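Local coordinates for protein 2-hydroxyethylphosphonate dioxygenase (Streptomyces viridochromogenes, PDB 4YAR) that uses non-heme ferrous iron and dioxygen to convert 2-hydroxyethylphosphonate to hydroxymethylphosphonate and formate on the pathway to the antibiotic phosphinothricin tripeptide, at residues Glu131-Val136 and Ile194-Ala199; Ser173-Ser178 and Ala326-Leu331; Ala354-Val359 and Val402-Ser407. The protein carries 1 engineered substitution. All coordinates share one frame; numbering follows the deposited sequence. Where two conformers were deposited one is given.

Interaction 1 (Glu131-Val136 and Ile194-Ala199). With CD (cadmium ion), chain E.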
# COMPACT_ATOMS: atom_id res chain seq x y z
N GLU A 131 8.65 3.52 -3.73
CA GLU A 131 7.29 3.04 -3.91
C GLU A 131 7.03 2.41 -5.28
O GLU A 131 7.36 2.99 -6.36
CB GLU A 131 6.30 4.14 -3.62
CG GLU A 131 6.28 4.55 -2.17
CD GLU A 131 7.48 5.38 -1.72
OE1 GLU A 131 8.19 5.96 -2.58
OE2 GLU A 131 7.70 5.40 -0.50
N PRO A 132 6.31 1.28 -5.25
CA PRO A 132 5.81 0.70 -6.49
C PRO A 132 4.56 1.51 -6.91
O PRO A 132 3.99 2.21 -6.07
CB PRO A 132 5.43 -0.71 -6.06
CG PRO A 132 5.06 -0.60 -4.64
CD PRO A 132 5.75 0.60 -4.06
N ALA A 133 4.19 1.50 -8.17
CA ALA A 133 2.99 2.23 -8.60
C ALA A 133 2.22 1.48 -9.69
O ALA A 133 2.82 0.79 -10.51
CB ALA A 133 3.35 3.60 -9.10
N ILE A 134 0.89 1.67 -9.73
CA ILE A 134 0.11 1.30 -10.90
C ILE A 134 0.02 2.61 -11.71
O ILE A 134 -0.23 3.68 -11.15
CB ILE A 134 -1.33 0.75 -10.55
CG1 ILE A 134 -1.31 -0.69 -9.95
CG2 ILE A 134 -2.26 0.73 -11.77
CD1 ILE A 134 -2.63 -1.15 -9.31
N THR A 135 0.24 2.51 -13.02
CA THR A 135 0.14 3.60 -13.95
C THR A 135 -0.81 3.20 -15.05
O THR A 135 -0.77 2.07 -15.60
CB THR A 135 1.49 3.99 -14.60
OG1 THR A 135 2.46 4.25 -13.56
CG2 THR A 135 1.31 5.22 -15.47
N VAL A 136 -1.75 4.08 -15.27
CA VAL A 136 -2.80 3.87 -16.28
C VAL A 136 -2.90 5.10 -17.18
O VAL A 136 -2.90 6.23 -16.72
CB VAL A 136 -4.14 3.48 -15.65
CG1 VAL A 136 -4.66 4.51 -14.69
CG2 VAL A 136 -5.17 3.07 -16.70
N ILE A 194 -2.15 10.66 -17.54
CA ILE A 194 -2.03 9.38 -16.80
C ILE A 194 -2.42 9.55 -15.34
O ILE A 194 -2.40 10.68 -14.80
CB ILE A 194 -0.63 8.71 -16.87
CG1 ILE A 194 0.37 9.53 -16.08
CG2 ILE A 194 -0.14 8.49 -18.30
CD1 ILE A 194 1.75 9.04 -16.11
N VAL A 195 -2.85 8.46 -14.69
CA VAL A 195 -2.78 8.41 -13.23
C VAL A 195 -1.64 7.56 -12.81
O VAL A 195 -1.48 6.44 -13.37
CB VAL A 195 -4.01 7.77 -12.54
CG1 VAL A 195 -3.77 7.66 -11.02
CG2 VAL A 195 -5.28 8.41 -12.90
N SER A 196 -0.85 8.05 -11.85
CA SER A 196 0.20 7.28 -11.24
C SER A 196 -0.20 7.12 -9.79
O SER A 196 -0.32 8.12 -9.06
CB SER A 196 1.56 7.91 -11.38
OG SER A 196 2.57 7.11 -10.76
N TYR A 197 -0.44 5.88 -9.39
CA TYR A 197 -0.93 5.52 -8.08
C TYR A 197 0.11 4.65 -7.33
O TYR A 197 0.32 3.49 -7.70
CB TYR A 197 -2.22 4.71 -8.18
CG TYR A 197 -2.83 4.40 -6.81
CD1 TYR A 197 -3.52 5.38 -6.12
CD2 TYR A 197 -2.70 3.16 -6.23
CE1 TYR A 197 -4.04 5.14 -4.87
CE2 TYR A 197 -3.23 2.87 -4.99
CZ TYR A 197 -3.93 3.87 -4.30
OH TYR A 197 -4.44 3.57 -3.07
N THR A 198 0.69 5.23 -6.30
CA THR A 198 1.71 4.53 -5.52
C THR A 198 1.08 3.85 -4.29
O THR A 198 0.02 4.19 -3.81
CB THR A 198 2.77 5.49 -5.05
OG1 THR A 198 2.15 6.37 -4.11
CG2 THR A 198 3.41 6.30 -6.20
N ALA A 199 1.66 2.76 -3.86
CA ALA A 199 1.23 2.18 -2.59
C ALA A 199 2.39 2.42 -1.65
O ALA A 199 3.50 2.60 -2.11
CB ALA A 199 1.01 0.69 -2.76
CD CD E . 9.29 7.23 -0.92
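Ala133 to Val136 and Ile194 to Thr198 pair as antiparallel neighbours in the cupin-type sheet beside which the iron ligands His129 and His182 lie. The strand axes approach to 4.5 Å with their directions 167° apart. Two hydrogen-bonded pairs, Ile134 with Tyr197 and Val136 with Val195, alternate with the non-hydrogen-bonded pairs Ala133 with Thr198 and Thr135 with Ser196. Tyr197 N donates to Ile134 O at 2.8 Å in a nearly straight bond. Beyond the strand, Ala199 N still reaches Pro132 O at a longer 3.3 Å, which carries the pairing into the loop that precedes Ala133.

The two faces differ in character. On one, Val136 and Val195 lie side by side, CG1 of Val136 standing 4.0 Å from CB of Val195, while the ring of Tyr197 runs on away from the partner strand. The other bears the small side chains of Ala133, Thr135, Ser196 and Thr198, three of them hydroxylated. Ser196, a substrate-binding residue, has OG anti to its backbone N (chi1 -180°), which puts that oxygen 4.0 Å from both Ala133 CB and Thr135 OG1. Here it also lies about 4 Å, side chain to metal, from a cadmium ion other than the one held by Glu131.

Glu131 packs its CG 3.4 Å from Ala199 O; the chain then bends at chi2 (74°), and the carboxylate clasps its cadmium ion through both OE1 and OE2.

Around the pair, strand 173-176 flanks 133-140 and strand 111-115 flanks 192-198. Strand 400-407 covers the face of Val136, Val195 and Tyr197, where Phe405 touches both valines and stacks on Tyr197, whose OH pairs with Ser407 OG in a hydrogen bond modelled unusually short. Tyr184 of strand 183-186 meets Thr135 and Ile194.

Interaction 2 (Ser173-Ser178 and Ala326-Leu331). Engineered in segment 173-178: His176 (natural residue Glu). With NA (sodium ion), chain L.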
# COMPACT_ATOMS: atom_id res chain seq x y z
N SER A 173 -2.44 -0.40 -18.73
CA SER A 173 -1.89 -0.15 -17.42
C SER A 173 -0.74 -1.06 -17.15
O SER A 173 -0.64 -2.10 -17.77
CB SER A 173 -2.96 -0.30 -16.31
OG SER A 173 -3.56 -1.59 -16.37
N TYR A 174 0.12 -0.67 -16.25
CA TYR A 174 1.18 -1.53 -15.79
C TYR A 174 1.65 -1.16 -14.37
O TYR A 174 1.43 -0.02 -13.87
CB TYR A 174 2.38 -1.51 -16.76
CG TYR A 174 3.27 -0.28 -16.63
CD1 TYR A 174 2.85 0.99 -17.01
CD2 TYR A 174 4.57 -0.42 -16.12
CE1 TYR A 174 3.68 2.09 -16.86
CE2 TYR A 174 5.40 0.66 -15.99
CZ TYR A 174 4.98 1.91 -16.37
OH TYR A 174 5.85 2.97 -16.17
N VAL A 175 2.42 -2.08 -13.79
CA VAL A 175 3.01 -1.86 -12.50
C VAL A 175 4.47 -1.61 -12.70
O VAL A 175 5.19 -2.45 -13.26
CB VAL A 175 2.89 -3.03 -11.57
CG1 VAL A 175 3.64 -2.68 -10.27
CG2 VAL A 175 1.43 -3.30 -11.31
N HIS A 176 4.86 -0.48 -12.12
CA HIS A 176 6.19 0.04 -12.18
C HIS A 176 6.91 -0.59 -11.00
O HIS A 176 6.41 -0.65 -9.84
CB HIS A 176 6.14 1.58 -12.15
CG HIS A 176 7.47 2.23 -12.31
ND1 HIS A 176 8.33 1.94 -13.34
CD2 HIS A 176 8.10 3.16 -11.54
CE1 HIS A 176 9.44 2.65 -13.20
NE2 HIS A 176 9.30 3.43 -12.14
N PRO A 177 8.08 -1.15 -11.28
CA PRO A 177 8.76 -1.70 -10.15
C PRO A 177 9.42 -0.61 -9.28
O PRO A 177 9.69 0.47 -9.76
CB PRO A 177 9.83 -2.60 -10.78
CG PRO A 177 10.08 -2.07 -12.15
CD PRO A 177 8.84 -1.33 -12.56
N SER A 178 9.63 -0.92 -8.01
CA SER A 178 10.36 -0.08 -7.09
C SER A 178 11.73 0.36 -7.67
O SER A 178 12.39 -0.42 -8.29
CB SER A 178 10.57 -0.85 -5.80
OG SER A 178 11.74 -0.44 -5.14
N ALA A 326 -3.69 -3.54 -14.29
CA ALA A 326 -2.53 -4.34 -13.96
C ALA A 326 -2.39 -4.68 -12.46
O ALA A 326 -2.69 -3.86 -11.57
CB ALA A 326 -1.32 -3.68 -14.49
N SER A 327 -1.83 -5.88 -12.19
CA SER A 327 -1.56 -6.33 -10.81
C SER A 327 -0.25 -7.13 -10.77
O SER A 327 0.26 -7.56 -11.81
CB SER A 327 -2.68 -7.19 -10.23
OG SER A 327 -2.92 -8.36 -10.99
N ALA A 328 0.24 -7.36 -9.56
CA ALA A 328 1.46 -8.09 -9.38
C ALA A 328 1.33 -8.89 -8.12
O ALA A 328 1.06 -8.33 -7.09
CB ALA A 328 2.62 -7.13 -9.28
N ALA A 329 1.46 -10.22 -8.19
CA ALA A 329 1.40 -11.06 -6.95
C ALA A 329 2.48 -10.78 -5.92
O ALA A 329 2.27 -11.04 -4.74
CB ALA A 329 1.40 -12.54 -7.32
N HIS A 330 3.58 -10.13 -6.33
CA HIS A 330 4.58 -9.65 -5.36
C HIS A 330 4.20 -8.39 -4.69
O HIS A 330 4.95 -7.98 -3.80
CB HIS A 330 5.93 -9.38 -6.05
CG HIS A 330 6.42 -10.53 -6.85
ND1 HIS A 330 5.90 -10.80 -8.11
CD2 HIS A 330 7.39 -11.45 -6.63
CE1 HIS A 330 6.45 -11.88 -8.59
NE2 HIS A 330 7.40 -12.27 -7.74
N LEU A 331 3.05 -7.78 -5.09
CA LEU A 331 2.63 -6.53 -4.51
C LEU A 331 1.14 -6.70 -4.20
O LEU A 331 0.29 -6.00 -4.79
CB LEU A 331 2.87 -5.33 -5.47
CG LEU A 331 4.35 -5.00 -5.69
CD1 LEU A 331 4.57 -4.11 -6.90
CD2 LEU A 331 4.98 -4.43 -4.43
NA NA L . 6.81 -9.63 -9.99
O HOH W 1 6.49 -7.33 -8.75
O HOH W 2 7.21 -11.04 -11.35
O HOH W 3 6.17 -8.72 -9.08
O HOH W 4 4.32 -10.24 -9.58
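Ser173 turns OG between its backbone N and carbonyl carbon (chi1 56°), aiming it at Ala326, while Val175 sets CG1 anti to its own N (chi1 176°), which turns CG1 to Leu331 CD1, 3.8 Å away. The evidence for the first contact is a hydrogen bond of 2.9 Å from Ala326 N to Ser173 OG, with an angle of 160° at the hydrogen. Beside it the methyl of Ala326 comes up against the strand backbone, CB lying 3.5 Å from Tyr174 CA.

The two Val175 methyls divide the rest: CG2 faces Ala326, 4.2 Å from its CB, and CG1 is left to Leu331. Leu331 comes into place at the end of a type I turn from Ala328, closed by Leu331 N donating to Ala328 O at 2.9 Å. Within that turn His330 binds a sodium ion through ND1, a site completed in part by Gln296.

Tyr174 and the engineered His176 direct their CB atoms away from the loop. The arrangement is an outermost strand of one cupin sheet overlaid by a connection, here the loop between strands 320-324 and 335-343 of the other.

Interaction 3 (Ala354-Val359 and Val402-Ser407)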
# COMPACT_ATOMS: atom_id res chain seq x y z
N ALA A 354 -8.85 -2.38 3.31
CA ALA A 354 -7.91 -1.32 3.44
C ALA A 354 -8.43 -0.08 2.67
O ALA A 354 -9.57 -0.01 2.32
CB ALA A 354 -6.55 -1.80 2.95
N GLU A 355 -7.56 0.90 2.42
CA GLU A 355 -7.93 2.18 1.82
C GLU A 355 -8.25 2.07 0.33
O GLU A 355 -7.72 1.24 -0.42
CB GLU A 355 -6.81 3.19 2.02
CG GLU A 355 -6.42 3.48 3.45
CD GLU A 355 -5.31 4.52 3.59
OE1 GLU A 355 -5.01 5.27 2.64
OE2 GLU A 355 -4.80 4.61 4.70
N ASN A 356 -9.14 2.94 -0.10
CA ASN A 356 -9.43 3.15 -1.52
C ASN A 356 -9.21 4.62 -1.90
O ASN A 356 -9.56 5.56 -1.10
CB ASN A 356 -10.92 2.87 -1.85
CG ASN A 356 -11.35 1.41 -1.68
OD1 ASN A 356 -10.64 0.49 -1.99
ND2 ASN A 356 -12.61 1.22 -1.21
N HIS A 357 -8.78 4.83 -3.15
CA HIS A 357 -8.78 6.13 -3.74
C HIS A 357 -9.53 6.07 -5.04
O HIS A 357 -9.29 5.08 -5.86
CB HIS A 357 -7.34 6.62 -4.03
CG HIS A 357 -6.47 6.77 -2.83
ND1 HIS A 357 -6.22 8.00 -2.26
CD2 HIS A 357 -5.76 5.89 -2.11
CE1 HIS A 357 -5.35 7.86 -1.28
NE2 HIS A 357 -5.10 6.59 -1.15
N TYR A 358 -10.54 6.93 -5.20
CA TYR A 358 -11.35 6.87 -6.38
C TYR A 358 -11.22 8.14 -7.21
O TYR A 358 -11.17 9.24 -6.64
CB TYR A 358 -12.87 6.78 -6.03
CG TYR A 358 -13.37 5.48 -5.44
CD1 TYR A 358 -13.64 4.39 -6.23
CD2 TYR A 358 -13.53 5.36 -4.09
CE1 TYR A 358 -14.14 3.24 -5.70
CE2 TYR A 358 -14.02 4.21 -3.52
CZ TYR A 358 -14.32 3.13 -4.34
OH TYR A 358 -14.80 1.96 -3.81
N VAL A 359 -11.24 8.01 -8.52
CA VAL A 359 -11.38 9.17 -9.44
C VAL A 359 -12.41 8.96 -10.52
O VAL A 359 -12.45 7.88 -11.21
CB VAL A 359 -10.04 9.64 -10.03
CG1 VAL A 359 -9.40 8.56 -10.88
CG2 VAL A 359 -10.21 10.96 -10.84
N VAL A 402 -15.84 5.27 -12.73
CA VAL A 402 -14.89 5.68 -11.75
C VAL A 402 -13.72 4.72 -11.75
O VAL A 402 -13.92 3.50 -11.93
CB VAL A 402 -15.59 5.81 -10.38
CG1 VAL A 402 -16.03 4.46 -9.84
CG2 VAL A 402 -14.68 6.46 -9.36
N LEU A 403 -12.53 5.24 -11.49
CA LEU A 403 -11.35 4.34 -11.30
C LEU A 403 -11.18 4.11 -9.80
O LEU A 403 -11.34 5.05 -9.02
CB LEU A 403 -10.10 4.99 -11.89
CG LEU A 403 -10.06 5.38 -13.38
CD1 LEU A 403 -8.67 5.67 -13.88
CD2 LEU A 403 -10.72 4.33 -14.20
N LYS A 404 -10.96 2.85 -9.42
CA LYS A 404 -10.82 2.44 -8.05
C LYS A 404 -9.41 1.94 -7.82
O LYS A 404 -8.99 0.88 -8.38
CB LYS A 404 -11.81 1.36 -7.68
CG LYS A 404 -11.56 0.75 -6.32
CD LYS A 404 -12.75 -0.13 -6.01
CE LYS A 404 -12.64 -0.76 -4.63
NZ LYS A 404 -13.93 -0.61 -4.00
N PHE A 405 -8.69 2.61 -6.97
CA PHE A 405 -7.31 2.19 -6.61
C PHE A 405 -7.33 1.76 -5.16
O PHE A 405 -8.09 2.28 -4.32
CB PHE A 405 -6.28 3.31 -6.84
CG PHE A 405 -6.17 3.79 -8.26
CD1 PHE A 405 -5.35 3.11 -9.18
CD2 PHE A 405 -6.91 4.85 -8.70
CE1 PHE A 405 -5.20 3.57 -10.49
CE2 PHE A 405 -6.76 5.32 -10.00
CZ PHE A 405 -5.94 4.66 -10.90
N GLY A 406 -6.38 0.89 -4.79
CA GLY A 406 -6.27 0.48 -3.46
C GLY A 406 -4.85 0.30 -3.01
O GLY A 406 -3.99 -0.14 -3.72
N SER A 407 -4.63 0.70 -1.77
CA SER A 407 -3.33 0.58 -1.12
C SER A 407 -3.53 0.51 0.39
O SER A 407 -4.65 0.63 0.88
CB SER A 407 -2.44 1.76 -1.48
OG SER A 407 -3.04 3.04 -1.21
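Lys404 and Tyr358 lie side by side on one face of an antiparallel strand pair within the second cupin sheet, forming a non-hydrogen-bonded pair with CA atoms 4.8 Å apart. Following the lysine outward, CB and then CG each lie 3.6 Å from Tyr358 CE1, so the aliphatic stem travels beside the ring, obliquely to its plane. CD continues to 3.7 Å from Tyr358 OH, and CE to 3.6 Å from the same oxygen. The first three torsions are all near 180°, giving an extended chain; the bend comes only at chi4 (135°), which places NZ 2.7 Å from Tyr358 OH as the donor of a hydrogen bond. The ammonium also forms a salt bridge with Asp352, and the tyrosine hydroxyl has a second partner in His394 NE2, so both tips are tied down.

The opposite face carries His357, Val359, Leu403 and Phe405, with Val359 CG1 3.8 Å from Leu403 CB. There the His357 ring meets Trp387 edge-to-face. Backbone pairing is firm at His357 with Phe405 and weak at Glu355 with Ser407. At the other end, Val359 O accepts from Leu403 N at 2.7 Å (171°) and is touched by Val402 CG2 at 3.2 Å.

Interactions 1 and 2 share one sheet, their centres 9 Å apart: strand 173-176 runs beside 133-140, with Ala133 O 2.9 Å from His176 N and Thr135 N 2.9 Å from Tyr174 O. This join sets the engineered position 176 close to the face bearing Ala133 and Ser196, near the iron ligands His129 and His182; the side chains of His176 and Ala133 are about 5 Å apart. Interaction 3 belongs to the other sheet, its centre 11 Å from that of interaction 1, and meets it face to face where Tyr197 CE1 approaches Phe405 CB at 3.5 Å. Interactions 2 and 3 do not touch, their nearest atoms being about 7 Å apart; interaction 1 touches both.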